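Local atomic coordinates of aeromonas extracellular serine protease (Aeromonas sobria, PDB entry 3WQB), a protein that preferentially cleaves peptide bonds following two basic residues, one of them lysine, as a calcium-binding secreted serine protease of the furin subfamily and a probable virulence factor. Residues A[110-115]-A[305-310]. The protein carries 1 engineered substitution. Numbering follows the deposited sequence.
Sequences DPDTAH and YNRTDD. With CA (calcium ion), chain E.
A114 and Y305 meet in a CH-pi contact: the methyl CB of A114 sits over the middle of the phenol ring, 3.6 Å from its centroid and almost on the ring normal. The phenol then runs on beside H115, the two side chains pointing the same way, and Y305 OH ends 3.4 Å from H115 CB, in the plane of the imidazole at its edge. At the other end of the contact the guanidinium of R307 takes P111 CB on one face and D310 CB on the opposite one. R307 CG lies between the backbone N and the carbonyl carbon (chi1 71°), and the chain runs extended to NE. R307 NH2 donates to D112 OD2 at 2.7 Å (157° at the hydrogen), in a salt bridge that reaches the oxygen from above the carboxylate plane, the two flat groups standing nearly perpendicular. R307 NE donates to the syn lone pair of D309 OD2 at 2.7 Å in a second salt bridge, and NH1 to the carbonyl of G304, so the guanidinium's rotation is fixed from several sides. D112 OD1 and D310 OD2, 4.2 Å apart, probably repel each other; R307, more distantly charge-paired with D310, may offset this. In this subtilisin-type domain H115 starts helix 115-124 and is the predicted charge-relay histidine, its ND1 hydrogen-bonded to D78 and its NE2 to the backbone of another protein chain; A336, the third predicted relay position, is an engineered alanine. N306 O lies 2.5 Å from the second calcium ion, and Y305 N donates to D297 OD1, whose other carboxylate oxygen binds that calcium.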
ATOM      1  N   ASP A 110     -12.888 -19.535  -8.262  1.00 12.72           N
ATOM      2  CA  ASP A 110     -13.674 -19.322  -7.056  1.00 12.84           C
ATOM      3  C   ASP A 110     -14.632 -18.146  -7.247  1.00 13.01           C
ATOM      4  O   ASP A 110     -14.199 -17.058  -7.606  1.00 12.57           O
ATOM      5  CB  ASP A 110     -12.721 -19.053  -5.889  1.00 13.79           C
ATOM      6  CG  ASP A 110     -13.442 -18.735  -4.609  1.00 16.23           C
ATOM      7  OD1 ASP A 110     -13.991 -19.667  -3.987  1.00 19.20           O
ATOM      8  OD2 ASP A 110     -13.435 -17.551  -4.216  1.00 19.64           O
ATOM      9  N   PRO A 111     -15.945 -18.355  -7.002  1.00 12.72           N
ATOM     10  CA  PRO A 111     -16.914 -17.273  -7.235  1.00 13.10           C
ATOM     11  C   PRO A 111     -16.630 -15.952  -6.499  1.00 13.56           C
ATOM     12  O   PRO A 111     -16.983 -14.892  -7.017  1.00 13.59           O
ATOM     13  CB  PRO A 111     -18.240 -17.882  -6.763  1.00 13.46           C
ATOM     14  CG  PRO A 111     -18.058 -19.334  -6.983  1.00 13.94           C
ATOM     15  CD  PRO A 111     -16.623 -19.613  -6.630  1.00 12.98           C
ATOM     16  N   ASP A 112     -16.019 -16.003  -5.315  1.00 13.60           N
ATOM     17  CA  ASP A 112     -15.756 -14.764  -4.572  1.00 14.53           C
ATOM     18  C   ASP A 112     -14.460 -14.057  -4.922  1.00 13.63           C
ATOM     19  O   ASP A 112     -14.188 -12.969  -4.414  1.00 14.27           O
ATOM     20  CB  ASP A 112     -15.874 -14.940  -3.065  1.00 16.40           C
ATOM     21  CG  ASP A 112     -17.071 -14.199  -2.508  1.00 21.00           C
ATOM     22  OD1 ASP A 112     -17.188 -12.969  -2.737  1.00 24.52           O
ATOM     23  OD2 ASP A 112     -17.910 -14.848  -1.871  1.00 25.86           O
ATOM     24  N   THR A 113     -13.698 -14.648  -5.833  1.00 13.07           N
ATOM     25  CA  THR A 113     -12.367 -14.152  -6.193  1.00 12.85           C
ATOM     26  C   THR A 113     -12.505 -13.146  -7.356  1.00 12.18           C
ATOM     27  O   THR A 113     -11.979 -13.342  -8.456  1.00 12.02           O
ATOM     28  CB  THR A 113     -11.422 -15.368  -6.451  1.00 13.04           C
ATOM     29  OG1 THR A 113     -11.357 -16.148  -5.254  1.00 13.93           O
ATOM     30  CG2 THR A 113     -10.020 -14.957  -6.772  1.00 13.60           C
ATOM     31  N   ALA A 114     -13.229 -12.062  -7.073  1.00 12.22           N
ATOM     32  CA  ALA A 114     -13.632 -11.051  -8.062  1.00 11.92           C
ATOM     33  C   ALA A 114     -12.809  -9.775  -7.961  1.00 11.66           C
ATOM     34  O   ALA A 114     -13.043  -8.810  -8.686  1.00 12.09           O
ATOM     35  CB  ALA A 114     -15.119 -10.711  -7.884  1.00 13.16           C
ATOM     36  N   HIS A 115     -11.853  -9.772  -7.046  1.00 10.97           N
ATOM     37  CA  HIS A 115     -11.162  -8.561  -6.659  1.00 10.26           C
ATOM     38  C   HIS A 115     -10.315  -8.004  -7.812  1.00  9.85           C
ATOM     39  O   HIS A 115     -10.409  -6.813  -8.152  1.00  9.96           O
ATOM     40  CB  HIS A 115     -10.329  -8.912  -5.425  1.00 10.01           C
ATOM     41  CG  HIS A 115      -9.721  -7.748  -4.720  1.00  9.87           C
ATOM     42  ND1 HIS A 115      -8.432  -7.325  -4.956  1.00 10.86           N
ATOM     43  CD2 HIS A 115     -10.200  -6.969  -3.724  1.00 11.05           C
ATOM     44  CE1 HIS A 115      -8.149  -6.314  -4.155  1.00 10.94           C
ATOM     45  NE2 HIS A 115      -9.200  -6.091  -3.382  1.00 11.48           N
ATOM     46  N   TYR A 305     -18.827 -10.735  -7.403  1.00 11.12           N
ATOM     47  CA  TYR A 305     -19.559 -10.009  -6.361  1.00 11.71           C
ATOM     48  C   TYR A 305     -21.036  -9.803  -6.726  1.00 12.01           C
ATOM     49  O   TYR A 305     -21.867  -9.584  -5.842  1.00 12.48           O
ATOM     50  CB  TYR A 305     -18.915  -8.652  -6.080  1.00 12.13           C
ATOM     51  CG  TYR A 305     -17.489  -8.681  -5.584  1.00 12.82           C
ATOM     52  CD1 TYR A 305     -17.020  -9.711  -4.769  1.00 13.83           C
ATOM     53  CD2 TYR A 305     -16.602  -7.657  -5.931  1.00 12.90           C
ATOM     54  CE1 TYR A 305     -15.711  -9.721  -4.304  1.00 14.20           C
ATOM     55  CE2 TYR A 305     -15.289  -7.657  -5.469  1.00 13.22           C
ATOM     56  CZ  TYR A 305     -14.845  -8.691  -4.665  1.00 14.29           C
ATOM     57  OH  TYR A 305     -13.539  -8.683  -4.206  1.00 15.86           O
ATOM     58  N   ASN A 306     -21.345  -9.873  -8.019  1.00 11.93           N
ATOM     59  CA  ASN A 306     -22.713  -9.859  -8.505  1.00 11.99           C
ATOM     60  C   ASN A 306     -23.040 -11.282  -8.955  1.00 12.12           C
ATOM     61  O   ASN A 306     -22.700 -11.704 -10.068  1.00 12.46           O
ATOM     62  CB  ASN A 306     -22.884  -8.838  -9.637  1.00 11.75           C
ATOM     63  CG  ASN A 306     -24.304  -8.773 -10.172  1.00 11.51           C
ATOM     64  OD1 ASN A 306     -25.213  -9.426  -9.657  1.00 13.26           O
ATOM     65  ND2 ASN A 306     -24.506  -7.958 -11.201  1.00 12.90           N
ATOM     66  N   ARG A 307     -23.647 -12.034  -8.039  1.00 13.14           N
ATOM     67  CA  ARG A 307     -24.031 -13.412  -8.304  1.00 13.60           C
ATOM     68  C   ARG A 307     -25.239 -13.774  -7.462  1.00 14.50           C
ATOM     69  O   ARG A 307     -25.446 -13.216  -6.386  1.00 14.67           O
ATOM     70  CB  ARG A 307     -22.860 -14.383  -8.071  1.00 13.74           C
ATOM     71  CG  ARG A 307     -22.460 -14.593  -6.621  1.00 14.13           C
ATOM     72  CD  ARG A 307     -21.326 -15.593  -6.498  1.00 14.75           C
ATOM     73  NE  ARG A 307     -21.095 -16.000  -5.110  1.00 15.69           N
ATOM     74  CZ  ARG A 307     -20.229 -15.421  -4.283  1.00 16.77           C
ATOM     75  NH1 ARG A 307     -19.490 -14.401  -4.690  1.00 17.00           N
ATOM     76  NH2 ARG A 307     -20.091 -15.865  -3.040  1.00 18.16           N
ATOM     77  N   THR A 308     -26.015 -14.734  -7.962  1.00 15.16           N
ATOM     78  CA  THR A 308     -27.320 -15.036  -7.396  1.00 16.42           C
ATOM     79  C   THR A 308     -27.279 -15.402  -5.913  1.00 16.71           C
ATOM     80  O   THR A 308     -28.133 -14.961  -5.144  1.00 16.88           O
ATOM     81  CB  THR A 308     -28.038 -16.114  -8.241  1.00 16.28           C
ATOM     82  OG1 THR A 308     -27.997 -15.733  -9.625  1.00 17.60           O
ATOM     83  CG2 THR A 308     -29.503 -16.279  -7.806  1.00 17.80           C
ATOM     84  N   ASP A 309     -26.277 -16.173  -5.497  1.00 17.47           N
ATOM     85  CA  ASP A 309     -26.230 -16.637  -4.106  1.00 18.69           C
ATOM     86  C   ASP A 309     -25.550 -15.666  -3.139  1.00 18.80           C
ATOM     87  O   ASP A 309     -25.389 -15.975  -1.957  1.00 19.77           O
ATOM     88  CB  ASP A 309     -25.625 -18.049  -4.006  1.00 19.42           C
ATOM     89  CG  ASP A 309     -24.108 -18.061  -4.120  1.00 20.74           C
ATOM     90  OD1 ASP A 309     -23.519 -19.152  -3.957  1.00 24.10           O
ATOM     91  OD2 ASP A 309     -23.495 -16.999  -4.365  1.00 22.80           O
ATOM     92  N   ASP A 310     -25.146 -14.497  -3.633  1.00 18.88           N
ATOM     93  CA  ASP A 310     -24.543 -13.497  -2.755  1.00 18.93           C
ATOM     94  C   ASP A 310     -25.216 -12.141  -2.953  1.00 18.86           C
ATOM     95  O   ASP A 310     -24.592 -11.195  -3.437  1.00 18.10           O
ATOM     96  CB  ASP A 310     -23.024 -13.411  -2.971  1.00 19.35           C
ATOM     97  CG  ASP A 310     -22.305 -12.674  -1.846  1.00 20.86           C
ATOM     98  OD1 ASP A 310     -22.803 -12.675  -0.698  1.00 22.88           O
ATOM     99  OD2 ASP A 310     -21.230 -12.090  -2.115  1.00 23.34           O
TER
HETATM  100 CA    CA E 903     -20.985 -11.886 -11.859  1.00 15.66          CA